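Local coordinates for protein WipB (PDB 5NNY) that is a translocated Legionella Ser/Thr phosphatase, here represented by its phosphatase domain, that targets the lysosomal nutrient-sensing machinery of the host, at residues Val23-Ile28 with Thr87-Arg92; Pro32-Lys37 with Asn76-Gln81; Ile104-Leu109 with Gly171-Glu176. All blocks are in the same frame, centred on the assembly; numbering follows the deposited sequence.

Interaction 1. Residues Val23-Ile28 with Thr87-Arg92; sequences VRQGII and TKKLIR
I27 and K89 have the nearest CA atoms of V23-I28 and T87-R92, 7.4 Å apart, where the turn that follows helix 15-24 faces the chain leading into strand 90-93. G26 ends the helix as the C-prime residue of a Schellman motif. Its phi of 69° is one that glycine adopts readily, and its N bonds back to V23 O while I27 N reaches L22 O. Here the Q25 carbonyl, one residue before the glycine, faces K89, and the lysine makes use of it. The ammonium NZ donates to Q25 O at 3.0 Å, meeting the carbonyl at a C=O...N angle of 131° and tilted somewhat from its plane. Q25 OE1 also lies 3.0 Å from K89 NZ, so two oxygens of one residue sit close to the buried lysine's charge and would be expected to soften its cost. The K89 chain is bent at chi2 as it leaves the backbone, and its aliphatic part lies beside I27, whose CD1 comes to 3.6 Å from K89 CB. The other branch of I27 carries the second apolar contact: CG2 meets I91 CD1 tip to tip at 3.8 Å. L22 also touches I27, and M8 and F122 add apolar cover around I91. A lysine thus fastens a helix end while two isoleucines pack beside it, at strand 90-93, which runs parallel between strands 6-8 and 121-125 in the central mixed sheet of this calcineurin-like phosphoesterase fold.

Interaction 2. Residues Pro32-Lys37 with Asn76-Gln81; sequences PENYAK and NALIAQ
The amide nitrogen of N34 is gripped twice: ND2 donates to Q81 OE1 at 3.0 Å and to a water at 2.9 Å. That water in turn gives a hydrogen bond to the backbone O of Q81, 3.0 Å away. The direct bond is moderately bent, with an N-H...O angle of 152°, and ND2 stands above the Q81 carbonyl plane, away from its lone pairs. The two amide planes stand 83° apart. A second water closes the other half of the exchange, donating to N34 OD1 at 2.8 Å and accepting from Q81 NE2, also at 2.8 Å. Q81 is steadied from its own side as well: its chain, extended at chi2 (178°), carries the amide outward, and NE2 bonds to A77 O at 3.1 Å from above that carbonyl's plane. Next to this polar patch L78 inserts its two methyls between the helices. CD2 comes up to N34 OD1 at 3.5 Å, while CD1 rests against CB of K37 at 3.9 Å. The lysine lies across the leucine with its aliphatic chain from CB as far as CD, whereas NZ leads away to a salt bridge with E33 OE2 on the same helix. F38 and I41, further along helix 32-42, continue the apolar seat of L78. The interface between helix 32-42 and the end of helix 64-79 therefore combines one buried leucine with an amide pair that binds both directly and through two waters, so both polar atoms of the N34 amide have partners and its rotation is fixed by complementary bonds.

Interaction 3. Residues Ile104-Leu109 with Gly171-Glu176; sequences IDYFIL and GAISNE
I173 reaches across to Y106 and I104, and its atoms can be followed outward from CB, where the side chain divides. The shorter branch, CG2, comes against two ring carbons of the tyrosine, 3.9 Å from Y106 CD1 and 4.1 Å from CE1. The longer branch starts with CG1 anti to the carbonyl carbon (chi1 -66°) and then runs on extended (chi2 176°), which carries CD1 out to the root of the tyrosine. There the methyl is shared by several atoms: Y106 CD1 at 3.7 Å, CG at 3.8 Å and CB at 3.9 Å. Its remaining neighbour across the contact is I104 CD1, more loosely set at 4.2 Å. No hydrogen bond joins the two segments, and the contact is apolar packing of buried side chains. The tyrosine enters it from the first turn of helix 105-117, its chi1 of -169° swinging the ring toward I173. Beyond the isoleucine the phenol oxygen turns to polar work, bonding to E177 OE1 and to N76 ND2. A167 of helix 159-169 and V178 of helix 175-186 add further apolar cover to I173. The isoleucine stands in a short connection: G171 closes helix 159-169 with a Schellman motif, and S174 is the N-cap of helix 175-186, its OG bonded to E177 N. With I173 just before the N-cap and touching V178 in the first turns, the connection has the features of a hydrophobic staple, here also packed against the start of helix 105-117.

From the N terminus, the chain leaves helix 15-24 and opens the loop that interaction 1 closes at strand 90-93. Within that excursion lies the shorter loop of interaction 2, which turns helix 32-42 and helix 64-79 back upon each other, so the second contact falls inside the first along the sequence. The two also touch, V23 CG2 packing on Y35 CE2 at 4.2 Å. Interaction 3 opens only afterwards, in series, and joins the start of helix 105-117 to the connection before helix 175-186. It meets interaction 2 through N76 and Y106. Interaction 1 thereby ties the helical excursion to the central sheet, and N76 on helix 64-79 ties it to helix 105-117.

Interaction 1. Residues Val23-Ile28 with Thr87-Arg92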
ATOM      1  N   VAL A  23       1.262  17.942  -1.762  1.00 19.18           N
ATOM      2  CA  VAL A  23       1.281  19.404  -1.832  1.00 21.78           C
ATOM      3  C   VAL A  23       1.484  19.877  -3.270  1.00 21.50           C
ATOM      4  O   VAL A  23       0.750  20.746  -3.768  1.00 20.94           O
ATOM      5  CB  VAL A  23       2.366  19.975  -0.898  1.00 22.53           C
ATOM      6  CG1 VAL A  23       2.479  21.484  -1.088  1.00 22.95           C
ATOM      7  CG2 VAL A  23       2.060  19.643   0.556  1.00 23.45           C
ATOM      8  N   ARG A  24       2.492  19.324  -3.953  1.00 19.59           N
ATOM      9  CA  ARG A  24       2.851  19.781  -5.291  1.00 24.40           C
ATOM     10  C   ARG A  24       1.764  19.471  -6.312  1.00 25.19           C
ATOM     11  O   ARG A  24       1.685  20.135  -7.347  1.00 27.68           O
ATOM     12  CB  ARG A  24       4.176  19.142  -5.725  1.00 27.33           C
ATOM     13  CG  ARG A  24       5.381  19.666  -4.963  1.00 34.07           C
ATOM     14  CD  ARG A  24       6.681  18.972  -5.375  1.00 39.63           C
ATOM     15  NE  ARG A  24       6.959  19.053  -6.809  1.00 39.15           N
ATOM     16  CZ  ARG A  24       7.548  20.091  -7.397  1.00 39.49           C
ATOM     17  NH1 ARG A  24       7.910  21.149  -6.679  1.00 35.27           N
ATOM     18  NH2 ARG A  24       7.767  20.076  -8.703  1.00 43.51           N
ATOM     19  N   GLN A  25       0.935  18.467  -6.051  1.00 25.86           N
ATOM     20  CA  GLN A  25      -0.131  18.092  -6.966  1.00 25.58           C
ATOM     21  C   GLN A  25      -1.469  18.704  -6.584  1.00 30.67           C
ATOM     22  O   GLN A  25      -2.493  18.324  -7.159  1.00 31.45           O
ATOM     23  CB  GLN A  25      -0.250  16.563  -7.045  1.00 25.32           C
ATOM     24  CG  GLN A  25       0.873  15.896  -7.835  1.00 31.66           C
ATOM     25  CD  GLN A  25       0.952  16.412  -9.256  1.00 42.93           C
ATOM     26  OE1 GLN A  25      -0.057  16.497  -9.950  1.00 46.78           O
ATOM     27  NE2 GLN A  25       2.154  16.768  -9.693  1.00 46.26           N
ATOM     28  N   GLY A  26      -1.485  19.641  -5.636  1.00 22.24           N
ATOM     29  CA  GLY A  26      -2.707  20.335  -5.289  1.00 25.40           C
ATOM     30  C   GLY A  26      -3.763  19.506  -4.600  1.00 29.15           C
ATOM     31  O   GLY A  26      -4.952  19.830  -4.693  1.00 24.51           O
ATOM     32  N   ILE A  27      -3.371  18.439  -3.899  1.00 24.97           N
ATOM     33  CA  ILE A  27      -4.353  17.715  -3.103  1.00 28.70           C
ATOM     34  C   ILE A  27      -4.531  18.360  -1.734  1.00 20.47           C
ATOM     35  O   ILE A  27      -5.645  18.402  -1.201  1.00 21.81           O
ATOM     36  CB  ILE A  27      -3.961  16.234  -2.962  1.00 27.00           C
ATOM     37  CG1 ILE A  27      -3.691  15.620  -4.331  1.00 26.55           C
ATOM     38  CG2 ILE A  27      -5.063  15.475  -2.213  1.00 19.59           C
ATOM     39  CD1 ILE A  27      -4.937  15.529  -5.169  1.00 31.85           C
ATOM     40  N   ILE A  28      -3.442  18.811  -1.103  1.00 21.74           N
ATOM     41  CA  ILE A  28      -3.520  19.319   0.262  1.00 21.59           C
ATOM     42  C   ILE A  28      -2.850  20.676   0.347  1.00 21.85           C
ATOM     43  O   ILE A  28      -1.943  21.006  -0.421  1.00 30.00           O
ATOM     44  CB  ILE A  28      -2.874  18.379   1.310  1.00 20.50           C
ATOM     45  CG1 ILE A  28      -1.375  18.289   1.071  1.00 19.71           C
ATOM     46  CG2 ILE A  28      -3.532  17.011   1.297  1.00 18.77           C
ATOM     47  CD1 ILE A  28      -0.647  17.400   2.085  1.00 26.57           C
ATOM     48  N   THR A  87     -10.846  17.175  -3.896  1.00 27.66           N
ATOM     49  CA  THR A  87     -11.503  15.896  -3.690  1.00 28.44           C
ATOM     50  C   THR A  87     -11.873  15.206  -4.995  1.00 33.48           C
ATOM     51  O   THR A  87     -12.485  14.134  -4.960  1.00 38.23           O
ATOM     52  CB  THR A  87     -12.762  16.091  -2.839  1.00 34.76           C
ATOM     53  OG1 THR A  87     -13.684  16.920  -3.560  1.00 28.19           O
ATOM     54  CG2 THR A  87     -12.418  16.763  -1.521  1.00 34.94           C
ATOM     55  N   LYS A  88     -11.522  15.783  -6.141  1.00 28.44           N
ATOM     56  CA  LYS A  88     -11.846  15.188  -7.433  1.00 33.89           C
ATOM     57  C   LYS A  88     -10.656  14.510  -8.092  1.00 33.66           C
ATOM     58  O   LYS A  88     -10.824  13.497  -8.776  1.00 44.17           O
ATOM     59  CB  LYS A  88     -12.410  16.262  -8.369  1.00 37.52           C
ATOM     60  CG  LYS A  88     -13.484  17.116  -7.716  1.00 44.06           C
ATOM     61  CD  LYS A  88     -14.123  18.098  -8.682  1.00 55.78           C
ATOM     62  CE  LYS A  88     -15.349  18.749  -8.048  1.00 60.94           C
ATOM     63  NZ  LYS A  88     -16.330  17.697  -7.640  1.00 61.23           N
ATOM     64  N   LYS A  89      -9.460  15.053  -7.903  1.00 26.49           N
ATOM     65  CA  LYS A  89      -8.257  14.442  -8.447  1.00 26.55           C
ATOM     66  C   LYS A  89      -8.064  13.049  -7.851  1.00 32.86           C
ATOM     67  O   LYS A  89      -7.984  12.896  -6.630  1.00 34.91           O
ATOM     68  CB  LYS A  89      -7.046  15.315  -8.116  1.00 34.46           C
ATOM     69  CG  LYS A  89      -6.436  16.072  -9.263  1.00 49.39           C
ATOM     70  CD  LYS A  89      -4.934  16.205  -9.060  1.00 47.69           C
ATOM     71  CE  LYS A  89      -4.390  17.461  -9.719  1.00 50.24           C
ATOM     72  NZ  LYS A  89      -2.924  17.367 -10.016  1.00 42.32           N
ATOM     73  N   LEU A  90      -7.968  12.037  -8.710  1.00 29.01           N
ATOM     74  CA  LEU A  90      -7.692  10.682  -8.238  1.00 28.30           C
ATOM     75  C   LEU A  90      -6.200  10.482  -7.990  1.00 30.43           C
ATOM     76  O   LEU A  90      -5.365  10.843  -8.826  1.00 27.98           O
ATOM     77  CB  LEU A  90      -8.195   9.636  -9.230  1.00 32.06           C
ATOM     78  CG  LEU A  90      -7.836   8.187  -8.846  1.00 33.18           C
ATOM     79  CD1 LEU A  90      -8.537   7.772  -7.568  1.00 29.00           C
ATOM     80  CD2 LEU A  90      -8.174   7.223  -9.951  1.00 26.30           C
ATOM     81  N   ILE A  91      -5.878   9.890  -6.839  1.00 31.25           N
ATOM     82  CA  ILE A  91      -4.510   9.582  -6.427  1.00 29.98           C
ATOM     83  C   ILE A  91      -4.357   8.069  -6.454  1.00 24.85           C
ATOM     84  O   ILE A  91      -5.074   7.366  -5.736  1.00 28.12           O
ATOM     85  CB  ILE A  91      -4.215  10.107  -5.013  1.00 35.75           C
ATOM     86  CG1 ILE A  91      -4.687  11.556  -4.866  1.00 38.81           C
ATOM     87  CG2 ILE A  91      -2.747   9.974  -4.699  1.00 33.77           C
ATOM     88  CD1 ILE A  91      -5.124  11.904  -3.448  1.00 39.99           C
ATOM     89  N   ARG A  92      -3.434   7.564  -7.266  1.00 22.25           N
ATOM     90  CA  ARG A  92      -3.120   6.139  -7.296  1.00 23.18           C
ATOM     91  C   ARG A  92      -1.746   5.924  -6.683  1.00 23.93           C
ATOM     92  O   ARG A  92      -0.757   6.488  -7.161  1.00 24.05           O
ATOM     93  CB  ARG A  92      -3.133   5.574  -8.719  1.00 29.02           C
ATOM     94  CG  ARG A  92      -4.485   5.462  -9.364  1.00 35.78           C
ATOM     95  CD  ARG A  92      -4.398   4.676 -10.690  1.00 33.82           C
ATOM     96  NE  ARG A  92      -5.726   4.495 -11.285  1.00 38.64           N
ATOM     97  CZ  ARG A  92      -6.312   5.394 -12.060  1.00 38.65           C
ATOM     98  NH1 ARG A  92      -5.674   6.519 -12.325  1.00 42.74           N
ATOM     99  NH2 ARG A  92      -7.528   5.176 -12.554  1.00 52.25           N
TER

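Interaction 2. Residues Pro32-Lys37 with Asn76-Gln81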
ATOM      1  N   PRO A  32       3.926  26.699   5.024  1.00 22.98           N
ATOM      2  CA  PRO A  32       5.374  26.468   4.985  1.00 25.57           C
ATOM      3  C   PRO A  32       5.962  26.155   6.350  1.00 21.54           C
ATOM      4  O   PRO A  32       6.863  25.312   6.456  1.00 21.23           O
ATOM      5  CB  PRO A  32       5.921  27.789   4.423  1.00 28.57           C
ATOM      6  CG  PRO A  32       4.807  28.344   3.614  1.00 22.53           C
ATOM      7  CD  PRO A  32       3.541  27.942   4.332  1.00 28.54           C
ATOM      8  N   GLU A  33       5.483  26.810   7.410  1.00 21.72           N
ATOM      9  CA  GLU A  33       6.075  26.538   8.715  1.00 20.74           C
ATOM     10  C   GLU A  33       5.724  25.136   9.204  1.00 19.81           C
ATOM     11  O   GLU A  33       6.561  24.460   9.829  1.00 19.75           O
ATOM     12  CB  GLU A  33       5.650  27.604   9.730  1.00 29.67           C
ATOM     13  CG  GLU A  33       6.360  27.425  11.071  1.00 39.81           C
ATOM     14  CD  GLU A  33       6.281  28.646  11.988  1.00 48.41           C
ATOM     15  OE1 GLU A  33       5.382  29.501  11.801  1.00 49.28           O
ATOM     16  OE2 GLU A  33       7.133  28.745  12.898  1.00 48.10           O
ATOM     17  N   ASN A  34       4.505  24.665   8.909  1.00 21.57           N
ATOM     18  CA  ASN A  34       4.116  23.312   9.313  1.00 18.64           C
ATOM     19  C   ASN A  34       4.741  22.246   8.426  1.00 18.32           C
ATOM     20  O   ASN A  34       5.019  21.130   8.888  1.00 19.48           O
ATOM     21  CB  ASN A  34       2.594  23.155   9.300  1.00 20.01           C
ATOM     22  CG  ASN A  34       1.934  23.775  10.519  1.00 20.38           C
ATOM     23  OD1 ASN A  34       2.578  23.961  11.558  1.00 22.15           O
ATOM     24  ND2 ASN A  34       0.646  24.096  10.405  1.00 23.97           N
ATOM     25  N   TYR A  35       4.931  22.549   7.147  1.00 21.11           N
ATOM     26  CA  TYR A  35       5.735  21.676   6.311  1.00 21.01           C
ATOM     27  C   TYR A  35       7.134  21.515   6.891  1.00 16.71           C
ATOM     28  O   TYR A  35       7.667  20.397   6.958  1.00 19.59           O
ATOM     29  CB  TYR A  35       5.777  22.267   4.905  1.00 16.63           C
ATOM     30  CG  TYR A  35       6.351  21.376   3.843  1.00 18.49           C
ATOM     31  CD1 TYR A  35       7.722  21.206   3.715  1.00 16.18           C
ATOM     32  CD2 TYR A  35       5.525  20.755   2.927  1.00 20.41           C
ATOM     33  CE1 TYR A  35       8.247  20.425   2.725  1.00 21.65           C
ATOM     34  CE2 TYR A  35       6.043  19.961   1.924  1.00 29.14           C
ATOM     35  CZ  TYR A  35       7.405  19.795   1.837  1.00 25.79           C
ATOM     36  OH  TYR A  35       7.940  19.008   0.855  1.00 29.34           O
ATOM     37  N   ALA A  36       7.746  22.621   7.323  1.00 18.75           N
ATOM     38  CA  ALA A  36       9.100  22.529   7.855  1.00 17.46           C
ATOM     39  C   ALA A  36       9.112  21.724   9.141  1.00 17.79           C
ATOM     40  O   ALA A  36      10.025  20.922   9.366  1.00 19.22           O
ATOM     41  CB  ALA A  36       9.699  23.917   8.089  1.00 18.42           C
ATOM     42  N   LYS A  37       8.100  21.924   9.997  1.00 17.28           N
ATOM     43  CA  LYS A  37       7.979  21.100  11.193  1.00 15.28           C
ATOM     44  C   LYS A  37       7.852  19.620  10.824  1.00 14.92           C
ATOM     45  O   LYS A  37       8.471  18.757  11.459  1.00 17.45           O
ATOM     46  CB  LYS A  37       6.776  21.537  12.032  1.00 25.50           C
ATOM     47  CG  LYS A  37       6.978  22.800  12.905  1.00 22.57           C
ATOM     48  CD  LYS A  37       5.685  23.146  13.665  1.00 18.11           C
ATOM     49  CE  LYS A  37       5.849  24.262  14.704  1.00 22.70           C
ATOM     50  NZ  LYS A  37       6.172  25.583  14.097  1.00 22.56           N
ATOM     51  N   ASN A  76       0.578  14.483  15.185  1.00 17.63           N
ATOM     52  CA  ASN A  76      -0.872  14.509  14.998  1.00 21.37           C
ATOM     53  C   ASN A  76      -1.414  15.938  14.999  1.00 21.34           C
ATOM     54  O   ASN A  76      -2.434  16.209  14.352  1.00 21.42           O
ATOM     55  CB  ASN A  76      -1.561  13.668  16.076  1.00 19.94           C
ATOM     56  CG  ASN A  76      -1.338  12.174  15.881  1.00 22.65           C
ATOM     57  OD1 ASN A  76      -0.911  11.733  14.810  1.00 25.45           O
ATOM     58  ND2 ASN A  76      -1.636  11.394  16.904  1.00 18.08           N
ATOM     59  N   ALA A  77      -0.759  16.857  15.716  1.00 17.54           N
ATOM     60  CA  ALA A  77      -1.131  18.273  15.616  1.00 19.94           C
ATOM     61  C   ALA A  77      -0.868  18.821  14.216  1.00 25.89           C
ATOM     62  O   ALA A  77      -1.618  19.671  13.718  1.00 22.30           O
ATOM     63  CB  ALA A  77      -0.368  19.094  16.654  1.00 16.04           C
ATOM     64  N   LEU A  78       0.213  18.372  13.569  1.00 19.81           N
ATOM     65  CA  LEU A  78       0.451  18.806  12.195  1.00 22.36           C
ATOM     66  C   LEU A  78      -0.602  18.233  11.258  1.00 22.84           C
ATOM     67  O   LEU A  78      -1.123  18.946  10.392  1.00 23.23           O
ATOM     68  CB  LEU A  78       1.858  18.405  11.746  1.00 26.69           C
ATOM     69  CG  LEU A  78       3.047  19.058  12.457  1.00 32.94           C
ATOM     70  CD1 LEU A  78       4.381  18.514  11.941  1.00 20.91           C
ATOM     71  CD2 LEU A  78       3.002  20.575  12.311  1.00 22.01           C
ATOM     72  N   ILE A  79      -0.929  16.949  11.417  1.00 20.04           N
ATOM     73  CA  ILE A  79      -1.963  16.332  10.580  1.00 20.12           C
ATOM     74  C   ILE A  79      -3.277  17.102  10.697  1.00 23.65           C
ATOM     75  O   ILE A  79      -3.993  17.308   9.706  1.00 23.49           O
ATOM     76  CB  ILE A  79      -2.145  14.854  10.972  1.00 21.52           C
ATOM     77  CG1 ILE A  79      -0.856  14.060  10.715  1.00 21.19           C
ATOM     78  CG2 ILE A  79      -3.357  14.243  10.263  1.00 25.32           C
ATOM     79  CD1 ILE A  79      -0.436  13.964   9.224  1.00 22.33           C
ATOM     80  N   ALA A  80      -3.623  17.520  11.915  1.00 23.17           N
ATOM     81  CA  ALA A  80      -4.864  18.248  12.171  1.00 21.36           C
ATOM     82  C   ALA A  80      -4.889  19.617  11.511  1.00 21.62           C
ATOM     83  O   ALA A  80      -5.958  20.234  11.445  1.00 31.11           O
ATOM     84  CB  ALA A  80      -5.073  18.416  13.674  1.00 22.57           C
ATOM     85  N   GLN A  81      -3.751  20.112  11.063  1.00 18.49           N
ATOM     86  CA  GLN A  81      -3.657  21.375  10.348  1.00 21.89           C
ATOM     87  C   GLN A  81      -3.489  21.201   8.844  1.00 23.45           C
ATOM     88  O   GLN A  81      -3.195  22.180   8.146  1.00 26.52           O
ATOM     89  CB  GLN A  81      -2.502  22.194  10.909  1.00 22.06           C
ATOM     90  CG  GLN A  81      -2.705  22.575  12.362  1.00 24.29           C
ATOM     91  CD  GLN A  81      -1.534  23.342  12.913  1.00 24.24           C
ATOM     92  OE1 GLN A  81      -1.357  24.516  12.590  1.00 21.54           O
ATOM     93  NE2 GLN A  81      -0.706  22.675  13.731  1.00 19.17           N
TER
HETATM   94  O   HOH W   1       1.810  23.677  14.225  1.00 17.83           O
HETATM   95  O   HOH W   2      -0.998  24.189   7.983  1.00 26.63           O

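Interaction 3. Residues Ile104-Leu109 with Gly171-Glu176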
ATOM      1  N   ILE A 104       8.598   5.317   9.974  1.00 16.86           N
ATOM      2  CA  ILE A 104       7.603   4.619  10.790  1.00 14.48           C
ATOM      3  C   ILE A 104       6.260   4.667  10.083  1.00 20.32           C
ATOM      4  O   ILE A 104       5.843   5.716   9.582  1.00 17.91           O
ATOM      5  CB  ILE A 104       7.513   5.209  12.223  1.00 16.29           C
ATOM      6  CG1 ILE A 104       6.676   4.295  13.137  1.00 21.07           C
ATOM      7  CG2 ILE A 104       7.018   6.659  12.221  1.00 16.98           C
ATOM      8  CD1 ILE A 104       6.827   4.639  14.630  1.00 19.67           C
ATOM      9  N   ASP A 105       5.574   3.519  10.062  1.00 17.51           N
ATOM     10  CA  ASP A 105       4.324   3.418   9.309  1.00 17.63           C
ATOM     11  C   ASP A 105       3.226   4.296   9.875  1.00 20.09           C
ATOM     12  O   ASP A 105       2.295   4.642   9.142  1.00 20.09           O
ATOM     13  CB  ASP A 105       3.829   1.975   9.255  1.00 14.96           C
ATOM     14  CG  ASP A 105       4.551   1.158   8.205  1.00 15.39           C
ATOM     15  OD1 ASP A 105       5.142   1.780   7.289  1.00 17.75           O
ATOM     16  OD2 ASP A 105       4.557  -0.104   8.329  1.00 25.45           O
ATOM     17  N   TYR A 106       3.311   4.658  11.156  1.00 15.08           N
ATOM     18  CA  TYR A 106       2.317   5.548  11.747  1.00 14.49           C
ATOM     19  C   TYR A 106       2.145   6.822  10.933  1.00 15.60           C
ATOM     20  O   TYR A 106       1.033   7.342  10.820  1.00 18.22           O
ATOM     21  CB  TYR A 106       2.727   5.909  13.177  1.00 16.64           C
ATOM     22  CG  TYR A 106       1.644   6.612  13.957  1.00 20.01           C
ATOM     23  CD1 TYR A 106       0.585   5.897  14.488  1.00 20.91           C
ATOM     24  CD2 TYR A 106       1.674   8.008  14.143  1.00 18.29           C
ATOM     25  CE1 TYR A 106      -0.419   6.540  15.200  1.00 20.73           C
ATOM     26  CE2 TYR A 106       0.668   8.659  14.860  1.00 22.02           C
ATOM     27  CZ  TYR A 106      -0.365   7.914  15.385  1.00 18.98           C
ATOM     28  OH  TYR A 106      -1.362   8.526  16.097  1.00 23.64           O
ATOM     29  N   PHE A 107       3.240   7.348  10.365  1.00 13.40           N
ATOM     30  CA  PHE A 107       3.186   8.649   9.698  1.00 17.26           C
ATOM     31  C   PHE A 107       2.282   8.604   8.473  1.00 16.73           C
ATOM     32  O   PHE A 107       1.414   9.467   8.294  1.00 18.08           O
ATOM     33  CB  PHE A 107       4.590   9.108   9.308  1.00 19.29           C
ATOM     34  CG  PHE A 107       5.468   9.513  10.485  1.00 18.01           C
ATOM     35  CD1 PHE A 107       4.917   9.886  11.713  1.00 22.64           C
ATOM     36  CD2 PHE A 107       6.839   9.585  10.319  1.00 17.33           C
ATOM     37  CE1 PHE A 107       5.739  10.290  12.769  1.00 19.65           C
ATOM     38  CE2 PHE A 107       7.670  10.002  11.357  1.00 18.11           C
ATOM     39  CZ  PHE A 107       7.116  10.360  12.594  1.00 16.40           C
ATOM     40  N   ILE A 108       2.453   7.584   7.630  1.00 18.31           N
ATOM     41  CA  ILE A 108       1.650   7.483   6.416  1.00 16.59           C
ATOM     42  C   ILE A 108       0.241   7.024   6.756  1.00 16.27           C
ATOM     43  O   ILE A 108      -0.722   7.415   6.094  1.00 17.76           O
ATOM     44  CB  ILE A 108       2.349   6.571   5.383  1.00 29.87           C
ATOM     45  CG1 ILE A 108       3.456   7.378   4.693  1.00 30.31           C
ATOM     46  CG2 ILE A 108       1.365   5.997   4.355  1.00 21.87           C
ATOM     47  CD1 ILE A 108       4.074   6.768   3.486  1.00 23.63           C
ATOM     48  N   LEU A 109       0.084   6.235   7.823  1.00 13.81           N
ATOM     49  CA  LEU A 109      -1.262   5.819   8.220  1.00 21.67           C
ATOM     50  C   LEU A 109      -2.119   7.020   8.605  1.00 17.11           C
ATOM     51  O   LEU A 109      -3.311   7.078   8.272  1.00 17.09           O
ATOM     52  CB  LEU A 109      -1.196   4.822   9.377  1.00 18.72           C
ATOM     53  CG  LEU A 109      -0.739   3.399   9.047  1.00 15.48           C
ATOM     54  CD1 LEU A 109      -0.603   2.562  10.330  1.00 16.32           C
ATOM     55  CD2 LEU A 109      -1.719   2.750   8.072  1.00 23.55           C
ATOM     56  N   GLY A 171       4.384   1.268  24.384  1.00 20.37           N
ATOM     57  CA  GLY A 171       3.191   1.895  24.895  1.00 21.36           C
ATOM     58  C   GLY A 171       2.889   3.271  24.342  1.00 23.08           C
ATOM     59  O   GLY A 171       1.991   3.940  24.859  1.00 23.43           O
ATOM     60  N   ALA A 172       3.602   3.711  23.311  1.00 20.99           N
ATOM     61  CA  ALA A 172       3.394   5.049  22.762  1.00 23.12           C
ATOM     62  C   ALA A 172       2.340   5.078  21.664  1.00 20.99           C
ATOM     63  O   ALA A 172       1.750   6.141  21.402  1.00 24.55           O
ATOM     64  CB  ALA A 172       4.712   5.595  22.219  1.00 23.72           C
ATOM     65  N   ILE A 173       2.091   3.945  21.007  1.00 19.85           N
ATOM     66  CA  ILE A 173       1.081   3.834  19.957  1.00 21.41           C
ATOM     67  C   ILE A 173       0.195   2.645  20.297  1.00 17.02           C
ATOM     68  O   ILE A 173       0.683   1.627  20.798  1.00 23.81           O
ATOM     69  CB  ILE A 173       1.730   3.667  18.560  1.00 25.34           C
ATOM     70  CG1 ILE A 173       2.502   4.932  18.179  1.00 24.94           C
ATOM     71  CG2 ILE A 173       0.686   3.334  17.463  1.00 24.14           C
ATOM     72  CD1 ILE A 173       3.250   4.817  16.858  1.00 15.67           C
ATOM     73  N   SER A 174      -1.106   2.768  20.044  1.00 22.26           N
ATOM     74  CA  SER A 174      -2.041   1.704  20.398  1.00 23.35           C
ATOM     75  C   SER A 174      -2.330   0.790  19.210  1.00 24.71           C
ATOM     76  O   SER A 174      -2.435   1.237  18.066  1.00 20.64           O
ATOM     77  CB  SER A 174      -3.361   2.276  20.926  1.00 29.13           C
ATOM     78  OG  SER A 174      -4.167   2.796  19.880  1.00 22.67           O
ATOM     79  N   ASN A 175      -2.457  -0.508  19.496  1.00 24.08           N
ATOM     80  CA  ASN A 175      -2.991  -1.422  18.488  1.00 21.90           C
ATOM     81  C   ASN A 175      -4.347  -0.959  17.983  1.00 24.84           C
ATOM     82  O   ASN A 175      -4.634  -1.054  16.785  1.00 23.13           O
ATOM     83  CB  ASN A 175      -3.119  -2.846  19.035  1.00 24.72           C
ATOM     84  CG  ASN A 175      -1.787  -3.532  19.202  1.00 25.78           C
ATOM     85  OD1 ASN A 175      -0.947  -3.546  18.292  1.00 23.45           O
ATOM     86  ND2 ASN A 175      -1.586  -4.116  20.369  1.00 20.64           N
ATOM     87  N   GLU A 176      -5.209  -0.468  18.876  1.00 26.10           N
ATOM     88  CA  GLU A 176      -6.563  -0.124  18.441  1.00 25.58           C
ATOM     89  C   GLU A 176      -6.553   0.997  17.403  1.00 20.74           C
ATOM     90  O   GLU A 176      -7.323   0.957  16.437  1.00 24.49           O
ATOM     91  CB  GLU A 176      -7.468   0.257  19.626  1.00 28.96           C
ATOM     92  CG  GLU A 176      -7.556  -0.726  20.848  1.00 50.24           C
ATOM     93  CD  GLU A 176      -7.647  -2.253  20.549  1.00 59.27           C
ATOM     94  OE1 GLU A 176      -7.658  -3.033  21.532  1.00 63.04           O
ATOM     95  OE2 GLU A 176      -7.711  -2.688  19.377  1.00 62.64           O
TER